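Local coordinates for protein putative exonuclease (Eubacterium rectale, PDB 3L0A) that binds a zinc ion and is probably a hydrolase, perhaps an exonuclease, with a PDDEXK-like domain, at residues E105-M108 with K109-G113; G160-D163 with F164-W168; H219-E222 with M223-R227. One frame throughout, in Å; residues are numbered along the deposited sequence.

Interaction 1. Residues E105-M108 with K109-G113; sequences EYFM and KYMSG
Tyr106 and Tyr110, one helical turn apart, meet through both their rings and their hydroxyls. Tyr110 turns an edge to the face of Tyr106 in an offset edge-to-face pair, with the centroids 5.3 Å apart and the planes at 61°. Tyr110 CE1 sits over that face, 3.6 Å from both CE2 and CZ of Tyr106. At the far ends, Tyr110 OH donates to Tyr106 OH over 2.9 Å. Tyr106 has CG anti to its N (chi1 -168°) and Tyr110 has CG beside its N, which lets the two rings converge. An alanine in place of Tyr106 is likely to leave the Tyr110 hydroxyl without this acceptor and its ring edge without a face to rest on. Phe107 and Met111, selenomethionine in this model, lie side by side, with Met111 CG 3.7 Å from Phe107 CE1 at the ring edge. The Met111 selenium stands obliquely to that ring, a Met-aromatic contact. Where the helix runs out, Ser112 OG donates to Lys109 O at 2.7 Å. Ile204 and Ile206 of strand 204-209 pack against Phe107. Pro256 of the second subunit packs on both tyrosines. Tyr106-Tyr110 and Phe107-Met111 are i to i+4 pairs on a short helix and its C-terminal end, laid against a sheet.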
ATOM      1  N   GLU A 105      10.227 -32.565   8.300  1.00 25.47           N
ATOM      2  CA  GLU A 105      10.833 -33.246   9.452  1.00 25.66           C
ATOM      3  C   GLU A 105      11.822 -32.382  10.209  1.00 24.63           C
ATOM      4  O   GLU A 105      11.823 -32.362  11.437  1.00 24.34           O
ATOM      5  CB  GLU A 105      11.542 -34.546   9.034  1.00 26.39           C
ATOM      6  CG  GLU A 105      10.601 -35.655   8.607  1.00 30.33           C
ATOM      7  CD  GLU A 105      11.252 -37.051   8.624  1.00 35.41           C
ATOM      8  OE1 GLU A 105      12.499 -37.133   8.731  1.00 35.96           O
ATOM      9  OE2 GLU A 105      10.494 -38.056   8.565  1.00 38.61           O
ATOM     10  N   TYR A 106      12.685 -31.689   9.479  1.00 23.96           N
ATOM     11  CA  TYR A 106      13.710 -30.860  10.107  1.00 23.45           C
ATOM     12  C   TYR A 106      13.057 -29.767  10.981  1.00 23.16           C
ATOM     13  O   TYR A 106      13.368 -29.619  12.165  1.00 24.01           O
ATOM     14  CB  TYR A 106      14.634 -30.247   9.041  1.00 23.39           C
ATOM     15  CG  TYR A 106      15.895 -29.623   9.638  1.00 24.61           C
ATOM     16  CD1 TYR A 106      16.915 -30.414  10.166  1.00 23.25           C
ATOM     17  CD2 TYR A 106      16.043 -28.241   9.713  1.00 25.51           C
ATOM     18  CE1 TYR A 106      18.047 -29.840  10.723  1.00 23.62           C
ATOM     19  CE2 TYR A 106      17.172 -27.672  10.268  1.00 25.58           C
ATOM     20  CZ  TYR A 106      18.158 -28.469  10.763  1.00 23.32           C
ATOM     21  OH  TYR A 106      19.246 -27.862  11.315  1.00 23.67           O
ATOM     22  N   PHE A 107      12.107 -29.054  10.418  1.00 21.76           N
ATOM     23  CA  PHE A 107      11.429 -27.997  11.154  1.00 21.42           C
ATOM     24  C   PHE A 107      10.749 -28.631  12.352  1.00 21.15           C
ATOM     25  O   PHE A 107      10.904 -28.153  13.476  1.00 20.50           O
ATOM     26  CB  PHE A 107      10.430 -27.287  10.238  1.00 20.78           C
ATOM     27  CG  PHE A 107       9.847 -25.945  10.786  1.00 20.45           C
ATOM     28  CD1 PHE A 107       9.075 -25.893  11.941  1.00 19.62           C
ATOM     29  CD2 PHE A 107      10.043 -24.756  10.081  1.00 19.44           C
ATOM     30  CE1 PHE A 107       8.526 -24.693  12.393  1.00 20.21           C
ATOM     31  CE2 PHE A 107       9.488 -23.550  10.515  1.00 17.58           C
ATOM     32  CZ  PHE A 107       8.734 -23.520  11.659  1.00 18.99           C
HETATM   33  N   MSE A 108      10.034 -29.734  12.140  1.00 21.62           N
HETATM   34  CA  MSE A 108       9.356 -30.397  13.285  1.00 21.80           C
HETATM   35  C   MSE A 108      10.349 -30.802  14.393  1.00 22.10           C
HETATM   36  O   MSE A 108       9.964 -30.930  15.529  1.00 24.29           O
HETATM   37  CB  MSE A 108       8.483 -31.598  12.858  1.00 20.87           C
HETATM   38  CG  MSE A 108       7.166 -31.223  12.188  1.00 21.10           C
HETATM   39 SE   MSE A 108       6.124 -29.939  13.144  0.75 19.32          SE
HETATM   40  CE  MSE A 108       5.353 -31.116  14.451  1.00 23.32           C
ATOM     41  N   LYS A 109      11.622 -30.986  14.112  1.00 22.23           N
ATOM     42  CA  LYS A 109      12.529 -31.357  15.195  1.00 22.53           C
ATOM     43  C   LYS A 109      12.748 -30.193  16.132  1.00 21.49           C
ATOM     44  O   LYS A 109      12.950 -30.391  17.316  1.00 22.15           O
ATOM     45  CB  LYS A 109      13.878 -31.860  14.680  1.00 22.44           C
ATOM     46  CG  LYS A 109      13.860 -33.201  13.969  1.00 25.24           C
ATOM     47  CD  LYS A 109      15.133 -33.327  13.069  1.00 26.94           C
ATOM     48  CE  LYS A 109      15.338 -34.733  12.417  1.00 29.33           C
ATOM     49  NZ  LYS A 109      16.401 -34.670  11.343  1.00 29.15           N
ATOM     50  N   TYR A 110      12.732 -28.974  15.619  1.00 21.27           N
ATOM     51  CA  TYR A 110      12.960 -27.813  16.494  1.00 20.58           C
ATOM     52  C   TYR A 110      11.707 -27.533  17.328  1.00 20.21           C
ATOM     53  O   TYR A 110      11.775 -26.936  18.418  1.00 18.99           O
ATOM     54  CB  TYR A 110      13.370 -26.597  15.699  1.00 20.30           C
ATOM     55  CG  TYR A 110      14.773 -26.619  15.258  1.00 20.27           C
ATOM     56  CD1 TYR A 110      15.167 -27.423  14.203  1.00 21.89           C
ATOM     57  CD2 TYR A 110      15.744 -25.835  15.880  1.00 20.73           C
ATOM     58  CE1 TYR A 110      16.486 -27.460  13.786  1.00 20.49           C
ATOM     59  CE2 TYR A 110      17.070 -25.869  15.458  1.00 21.98           C
ATOM     60  CZ  TYR A 110      17.434 -26.689  14.415  1.00 21.73           C
ATOM     61  OH  TYR A 110      18.747 -26.752  13.981  1.00 21.20           O
HETATM   62  N   MSE A 111      10.568 -27.998  16.815  1.00 19.96           N
HETATM   63  CA  MSE A 111       9.320 -27.818  17.498  1.00 20.14           C
HETATM   64  C   MSE A 111       9.085 -28.948  18.493  1.00 20.79           C
HETATM   65  O   MSE A 111       8.034 -28.983  19.123  1.00 21.05           O
HETATM   66  CB  MSE A 111       8.165 -27.755  16.498  1.00 19.44           C
HETATM   67  CG  MSE A 111       8.242 -26.591  15.597  1.00 19.78           C
HETATM   68 SE   MSE A 111       8.142 -24.894  16.593  0.75 14.96          SE
HETATM   69  CE  MSE A 111       6.627 -25.158  17.777  1.00 18.96           C
ATOM     70  N   SER A 112      10.037 -29.854  18.686  1.00 22.19           N
ATOM     71  CA  SER A 112       9.731 -31.064  19.481  1.00 23.13           C
ATOM     72  C   SER A 112       9.990 -30.901  20.999  1.00 24.32           C
ATOM     73  O   SER A 112       9.797 -31.847  21.764  1.00 24.38           O
ATOM     74  CB  SER A 112      10.478 -32.289  18.928  1.00 23.31           C
ATOM     75  OG  SER A 112      11.877 -32.155  19.048  1.00 22.42           O
ATOM     76  N   GLY A 113      10.377 -29.701  21.451  1.00 25.33           N
ATOM     77  CA  GLY A 113      10.707 -29.517  22.877  1.00 25.40           C
ATOM     78  C   GLY A 113       9.475 -29.366  23.759  1.00 25.50           C
ATOM     79  O   GLY A 113       8.322 -29.319  23.275  1.00 25.28           O
TER

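Interaction 2. Residues G160-D163 with F164-W168; sequences GYLD and FVRYW
Leu162 ends a short strand, and Asp163 turns the chain directly into helix 164-167. Asp163 O takes the first helical bond, from Tyr167 N at 3.0 Å, with the donor in the carbonyl plane. Asp163 is the N-cap: its OD2 accepts from Arg166 N at 2.9 Å, in a nearly straight bond (171°) that reaches OD2 from above the carboxylate plane. The chi1 of 58° sets CG between the backbone N and carbonyl carbon and folds the carboxylate back over the first turn. Its other oxygen, OD1, faces the Arg166 side chain. NE of Arg166 reaches the syn lone pair of OD1 at 2.7 Å, and NH2 adds a second bond to OD1 at 3.0 Å. This salt bridge is side-on, with the two flat groups nearly coplanar (28°). Leu162 CD1 lies over one face of the guanidinium, 3.8 Å from Arg166 NE. One carboxylate thus caps the helix and holds the arginine, which probably steadies its negative charge. Leu162 pairs through its backbone with Lys154 of strand 154-156, and Val156 of the same strand packs on Leu162 and Tyr167. Tyr170 of helix 170-185 touches Phe164 and Val165. Ile259 of the second subunit packs on Asp163, Val165 and Arg166.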
ATOM      1  N   GLY A 160      20.496   1.905   7.770  1.00 39.01           N
ATOM      2  CA  GLY A 160      20.324   1.249   6.448  1.00 37.94           C
ATOM      3  C   GLY A 160      19.457  -0.019   6.521  1.00 37.04           C
ATOM      4  O   GLY A 160      18.655  -0.173   7.439  1.00 37.31           O
ATOM      5  N   TYR A 161      19.623  -0.943   5.581  1.00 35.46           N
ATOM      6  CA  TYR A 161      18.766  -2.129   5.525  1.00 34.12           C
ATOM      7  C   TYR A 161      19.024  -3.090   6.683  1.00 31.94           C
ATOM      8  O   TYR A 161      20.158  -3.491   6.958  1.00 31.54           O
ATOM      9  CB  TYR A 161      18.939  -2.858   4.200  1.00 34.43           C
ATOM     10  CG  TYR A 161      18.266  -2.141   3.078  1.00 37.53           C
ATOM     11  CD1 TYR A 161      16.888  -1.948   3.095  1.00 39.60           C
ATOM     12  CD2 TYR A 161      19.001  -1.641   2.005  1.00 41.08           C
ATOM     13  CE1 TYR A 161      16.240  -1.279   2.068  1.00 41.55           C
ATOM     14  CE2 TYR A 161      18.375  -0.965   0.967  1.00 43.07           C
ATOM     15  CZ  TYR A 161      16.983  -0.784   1.003  1.00 44.78           C
ATOM     16  OH  TYR A 161      16.334  -0.110  -0.030  1.00 47.44           O
ATOM     17  N   LEU A 162      17.945  -3.459   7.357  1.00 29.14           N
ATOM     18  CA  LEU A 162      18.043  -4.332   8.505  1.00 27.11           C
ATOM     19  C   LEU A 162      17.152  -5.580   8.318  1.00 25.34           C
ATOM     20  O   LEU A 162      16.030  -5.517   7.817  1.00 23.64           O
ATOM     21  CB  LEU A 162      17.671  -3.529   9.761  1.00 26.70           C
ATOM     22  CG  LEU A 162      18.438  -3.818  11.049  1.00 26.53           C
ATOM     23  CD1 LEU A 162      19.974  -3.973  10.820  1.00 23.83           C
ATOM     24  CD2 LEU A 162      18.129  -2.710  12.061  1.00 22.61           C
ATOM     25  N   ASP A 163      17.690  -6.735   8.692  1.00 23.95           N
ATOM     26  CA  ASP A 163      16.942  -8.001   8.690  1.00 22.28           C
ATOM     27  C   ASP A 163      15.840  -7.924   9.733  1.00 21.24           C
ATOM     28  O   ASP A 163      15.923  -7.114  10.645  1.00 20.15           O
ATOM     29  CB  ASP A 163      17.877  -9.129   9.110  1.00 22.20           C
ATOM     30  CG  ASP A 163      18.460  -8.867  10.476  1.00 20.78           C
ATOM     31  OD1 ASP A 163      19.406  -8.053  10.555  1.00 18.11           O
ATOM     32  OD2 ASP A 163      17.923  -9.401  11.448  1.00 19.72           O
ATOM     33  N   PHE A 164      14.877  -8.844   9.663  1.00 21.19           N
ATOM     34  CA  PHE A 164      13.717  -8.804  10.578  1.00 21.72           C
ATOM     35  C   PHE A 164      14.040  -9.033  12.043  1.00 21.92           C
ATOM     36  O   PHE A 164      13.374  -8.468  12.926  1.00 22.52           O
ATOM     37  CB  PHE A 164      12.592  -9.734  10.089  1.00 21.70           C
ATOM     38  CG  PHE A 164      12.709 -11.171  10.550  1.00 23.82           C
ATOM     39  CD1 PHE A 164      12.144 -11.586  11.749  1.00 23.16           C
ATOM     40  CD2 PHE A 164      13.364 -12.118   9.773  1.00 23.38           C
ATOM     41  CE1 PHE A 164      12.254 -12.918  12.153  1.00 23.79           C
ATOM     42  CE2 PHE A 164      13.462 -13.447  10.197  1.00 24.81           C
ATOM     43  CZ  PHE A 164      12.891 -13.838  11.377  1.00 22.83           C
ATOM     44  N   VAL A 165      15.056  -9.857  12.312  1.00 21.94           N
ATOM     45  CA  VAL A 165      15.450 -10.190  13.708  1.00 20.99           C
ATOM     46  C   VAL A 165      15.919  -8.972  14.448  1.00 20.97           C
ATOM     47  O   VAL A 165      15.451  -8.659  15.544  1.00 20.30           O
ATOM     48  CB  VAL A 165      16.592 -11.208  13.765  1.00 21.28           C
ATOM     49  CG1 VAL A 165      16.920 -11.566  15.224  1.00 19.34           C
ATOM     50  CG2 VAL A 165      16.230 -12.437  12.963  1.00 20.39           C
ATOM     51  N   ARG A 166      16.882  -8.274  13.872  1.00 21.41           N
ATOM     52  CA  ARG A 166      17.347  -7.050  14.517  1.00 21.31           C
ATOM     53  C   ARG A 166      16.297  -5.949  14.447  1.00 21.27           C
ATOM     54  O   ARG A 166      16.156  -5.167  15.398  1.00 21.41           O
ATOM     55  CB  ARG A 166      18.657  -6.586  13.894  1.00 21.77           C
ATOM     56  CG  ARG A 166      19.840  -7.407  14.357  1.00 23.05           C
ATOM     57  CD  ARG A 166      21.119  -6.866  13.777  1.00 23.72           C
ATOM     58  NE  ARG A 166      21.236  -7.201  12.384  1.00 24.65           N
ATOM     59  CZ  ARG A 166      22.322  -6.999  11.652  1.00 27.66           C
ATOM     60  NH1 ARG A 166      23.410  -6.459  12.184  1.00 27.58           N
ATOM     61  NH2 ARG A 166      22.324  -7.361  10.379  1.00 29.31           N
ATOM     62  N   TYR A 167      15.550  -5.873  13.349  1.00 21.34           N
ATOM     63  CA  TYR A 167      14.554  -4.772  13.208  1.00 21.42           C
ATOM     64  C   TYR A 167      13.446  -4.836  14.251  1.00 21.95           C
ATOM     65  O   TYR A 167      13.028  -3.808  14.772  1.00 22.28           O
ATOM     66  CB  TYR A 167      13.953  -4.725  11.780  1.00 21.83           C
ATOM     67  CG  TYR A 167      12.955  -3.562  11.475  1.00 21.24           C
ATOM     68  CD1 TYR A 167      11.616  -3.708  11.736  1.00 20.18           C
ATOM     69  CD2 TYR A 167      13.376  -2.374  10.891  1.00 21.55           C
ATOM     70  CE1 TYR A 167      10.727  -2.741  11.465  1.00 23.89           C
ATOM     71  CE2 TYR A 167      12.455  -1.364  10.561  1.00 22.12           C
ATOM     72  CZ  TYR A 167      11.126  -1.560  10.866  1.00 24.73           C
ATOM     73  OH  TYR A 167      10.144  -0.600  10.642  1.00 31.71           O
ATOM     74  N   TRP A 168      12.963  -6.039  14.564  1.00 22.50           N
ATOM     75  CA  TRP A 168      11.849  -6.182  15.499  1.00 22.29           C
ATOM     76  C   TRP A 168      12.307  -6.558  16.905  1.00 21.93           C
ATOM     77  O   TRP A 168      11.489  -6.868  17.780  1.00 21.67           O
ATOM     78  CB  TRP A 168      10.843  -7.215  14.981  1.00 22.42           C
ATOM     79  CG  TRP A 168      10.027  -6.738  13.818  1.00 23.44           C
ATOM     80  CD1 TRP A 168      10.106  -7.180  12.527  1.00 22.72           C
ATOM     81  CD2 TRP A 168       8.992  -5.751  13.847  1.00 21.91           C
ATOM     82  NE1 TRP A 168       9.205  -6.530  11.751  1.00 23.40           N
ATOM     83  CE2 TRP A 168       8.508  -5.631  12.530  1.00 24.06           C
ATOM     84  CE3 TRP A 168       8.438  -4.952  14.863  1.00 25.53           C
ATOM     85  CZ2 TRP A 168       7.471  -4.740  12.180  1.00 23.72           C
ATOM     86  CZ3 TRP A 168       7.402  -4.027  14.517  1.00 24.44           C
ATOM     87  CH2 TRP A 168       6.935  -3.945  13.189  1.00 24.65           C
TER

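Interaction 3. Residues H219-E222 with M223-R227; sequences HMVE and MNMPR
His219 and Met223 form an i to i+4 pair on helix 211-232, a long helix that is kinked at Pro226. Met223 is selenomethionine in this model, as are Met220 and Met225, and a sulfur-aromatic type of contact, here with selenium, joins it to the histidine. The Met223 SE lies 4.5 Å from the centroid of the His219 imidazole, 39° off the ring normal. Its methyl carbon CE comes closest, 3.6 Å from His219 CE1, approaching the ring obliquely. A bend at chi2 (-51°) brings SE and CE back against the His219 ring. CE also touches Glu222, with CG of that residue at 3.7 Å. Glu222 has CG anti to its backbone N (chi1 -170°), and the extended chain beyond CG runs past the methyl.

The inner side of the helix is apolar. Val221 and Met225 lie side by side and point the same way, Val221 CG1 being 3.9 Å from Met225 CG. Both side chains pack on Trp128 of strand 126-136, on Tyr24 of helix 21-28 and on Phe124. The contact thus joins helix 211-232 to strand 126-136 and to helix 21-28. Beyond the kink, Arg227 makes a salt bridge with Glu37, a residue of helix 37-45.

The backbone bonds follow the helix up to the proline. Met223 N donates to His219 O, and Asn224 N to Met220 O. Met225 N donates to Val221 O at 3.0 Å. Pro226 has no N-H to continue the series, and Arg227 N also lacks a bond to the turn before. Glu222 O instead faces the proline ring, with Pro226 CD at 3.3 Å.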
ATOM      1  N   HIS A 219      23.260  -6.157  26.215  1.00 28.89           N
ATOM      2  CA  HIS A 219      23.949  -4.925  26.608  1.00 30.19           C
ATOM      3  C   HIS A 219      23.004  -3.723  26.555  1.00 30.72           C
ATOM      4  O   HIS A 219      22.853  -3.019  27.540  1.00 30.57           O
ATOM      5  CB  HIS A 219      25.199  -4.676  25.746  1.00 30.31           C
ATOM      6  CG  HIS A 219      25.939  -3.429  26.112  1.00 32.15           C
ATOM      7  ND1 HIS A 219      26.794  -3.357  27.194  1.00 33.67           N
ATOM      8  CD2 HIS A 219      25.929  -2.191  25.559  1.00 33.57           C
ATOM      9  CE1 HIS A 219      27.281  -2.133  27.288  1.00 34.04           C
ATOM     10  NE2 HIS A 219      26.775  -1.405  26.305  1.00 33.49           N
HETATM   11  N   MSE A 220      22.360  -3.506  25.417  1.00 31.69           N
HETATM   12  CA  MSE A 220      21.359  -2.443  25.291  1.00 32.71           C
HETATM   13  C   MSE A 220      20.261  -2.509  26.361  1.00 31.13           C
HETATM   14  O   MSE A 220      19.821  -1.478  26.870  1.00 30.65           O
HETATM   15  CB  MSE A 220      20.717  -2.467  23.893  1.00 34.69           C
HETATM   16  CG  MSE A 220      21.580  -1.793  22.781  1.00 40.96           C
HETATM   17 SE   MSE A 220      22.210   0.019  23.271  0.75 55.17          SE
HETATM   18  CE  MSE A 220      20.469   0.963  23.154  1.00 48.67           C
ATOM     19  N   VAL A 221      19.823  -3.720  26.695  1.00 29.71           N
ATOM     20  CA  VAL A 221      18.856  -3.924  27.777  1.00 28.38           C
ATOM     21  C   VAL A 221      19.403  -3.357  29.073  1.00 27.79           C
ATOM     22  O   VAL A 221      18.721  -2.576  29.745  1.00 26.75           O
ATOM     23  CB  VAL A 221      18.511  -5.414  27.974  1.00 28.26           C
ATOM     24  CG1 VAL A 221      17.634  -5.598  29.193  1.00 26.89           C
ATOM     25  CG2 VAL A 221      17.823  -5.943  26.741  1.00 27.34           C
ATOM     26  N   GLU A 222      20.643  -3.735  29.387  1.00 27.11           N
ATOM     27  CA  GLU A 222      21.350  -3.210  30.557  1.00 27.22           C
ATOM     28  C   GLU A 222      21.399  -1.691  30.609  1.00 27.02           C
ATOM     29  O   GLU A 222      21.216  -1.127  31.685  1.00 26.48           O
ATOM     30  CB  GLU A 222      22.791  -3.759  30.631  1.00 27.53           C
ATOM     31  CG  GLU A 222      23.542  -3.464  31.963  1.00 27.99           C
ATOM     32  CD  GLU A 222      24.926  -4.125  32.033  1.00 30.66           C
ATOM     33  OE1 GLU A 222      25.363  -4.677  30.991  1.00 29.66           O
ATOM     34  OE2 GLU A 222      25.572  -4.103  33.131  1.00 32.28           O
HETATM   35  N   MSE A 223      21.647  -1.032  29.470  1.00 27.43           N
HETATM   36  CA  MSE A 223      21.781   0.449  29.453  1.00 28.37           C
HETATM   37  C   MSE A 223      20.454   1.154  29.714  1.00 27.74           C
HETATM   38  O   MSE A 223      20.432   2.229  30.301  1.00 27.16           O
HETATM   39  CB  MSE A 223      22.360   0.987  28.124  1.00 29.09           C
HETATM   40  CG  MSE A 223      23.806   0.600  27.795  1.00 31.88           C
HETATM   41 SE   MSE A 223      25.179   0.909  29.172  0.75 39.80          SE
HETATM   42  CE  MSE A 223      25.319  -0.850  30.052  1.00 36.50           C
ATOM     43  N   ASN A 224      19.359   0.552  29.245  1.00 28.00           N
ATOM     44  CA  ASN A 224      18.023   1.148  29.343  1.00 27.48           C
ATOM     45  C   ASN A 224      17.270   0.817  30.619  1.00 27.24           C
ATOM     46  O   ASN A 224      16.353   1.551  30.976  1.00 27.74           O
ATOM     47  CB  ASN A 224      17.176   0.713  28.169  1.00 27.87           C
ATOM     48  CG  ASN A 224      17.591   1.379  26.886  1.00 28.23           C
ATOM     49  OD1 ASN A 224      17.946   0.716  25.924  1.00 29.90           O
ATOM     50  ND2 ASN A 224      17.574   2.694  26.875  1.00 25.45           N
HETATM   51  N   MSE A 225      17.631  -0.266  31.308  1.00 26.29           N
HETATM   52  CA  MSE A 225      16.807  -0.711  32.434  1.00 26.22           C
HETATM   53  C   MSE A 225      16.725   0.296  33.596  1.00 27.28           C
HETATM   54  O   MSE A 225      15.662   0.399  34.218  1.00 27.87           O
HETATM   55  CB  MSE A 225      17.247  -2.089  32.973  1.00 25.56           C
HETATM   56  CG  MSE A 225      16.712  -3.262  32.199  1.00 22.44           C
HETATM   57 SE   MSE A 225      14.825  -3.349  32.339  0.75 15.25          SE
HETATM   58  CE  MSE A 225      14.681  -3.829  34.178  1.00  3.81           C
ATOM     59  N   PRO A 226      17.840   1.002  33.932  1.00 27.98           N
ATOM     60  CA  PRO A 226      17.705   1.948  35.059  1.00 28.29           C
ATOM     61  C   PRO A 226      16.581   2.981  34.832  1.00 28.23           C
ATOM     62  O   PRO A 226      15.735   3.173  35.701  1.00 27.59           O
ATOM     63  CB  PRO A 226      19.100   2.614  35.151  1.00 28.48           C
ATOM     64  CG  PRO A 226      20.060   1.634  34.493  1.00 28.15           C
ATOM     65  CD  PRO A 226      19.237   0.897  33.448  1.00 28.08           C
ATOM     66  N   ARG A 227      16.549   3.599  33.660  1.00 28.46           N
ATOM     67  CA  ARG A 227      15.472   4.539  33.349  1.00 29.06           C
ATOM     68  C   ARG A 227      14.082   3.890  33.445  1.00 29.36           C
ATOM     69  O   ARG A 227      13.157   4.493  34.010  1.00 29.45           O
ATOM     70  CB  ARG A 227      15.650   5.118  31.945  1.00 29.56           C
ATOM     71  CG  ARG A 227      14.444   5.920  31.437  1.00 29.53           C
ATOM     72  CD  ARG A 227      14.040   7.118  32.376  1.00 28.57           C
ATOM     73  NE  ARG A 227      12.901   7.866  31.813  1.00 29.68           N
ATOM     74  CZ  ARG A 227      12.441   9.050  32.237  1.00 27.59           C
ATOM     75  NH1 ARG A 227      12.999   9.681  33.262  1.00 27.13           N
ATOM     76  NH2 ARG A 227      11.407   9.608  31.617  1.00 25.88           N
TER

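Overall arrangement
The three contacts follow one another along the chain without overlapping, and none touches another. Interactions 1 and 2 have centres about 25 Å apart and come within about 10 Å at their nearest atoms. Strand 204-209 is a shared neighbour: it meets Phe107 and Tyr110 in interaction 1, and Phe164 and Val165 in interaction 2. Both also pack against the second subunit. Interaction 3 meets no other protein chain; its centre lies about 20 Å from that of interaction 2 and about 34 Å from that of interaction 1. All three lie away from the zinc site of Cys36, Cys241, Cys244 and Cys247. The side chain of Tyr110 lies about 4 Å from a bound polyether, probably from the crystallisation liquor.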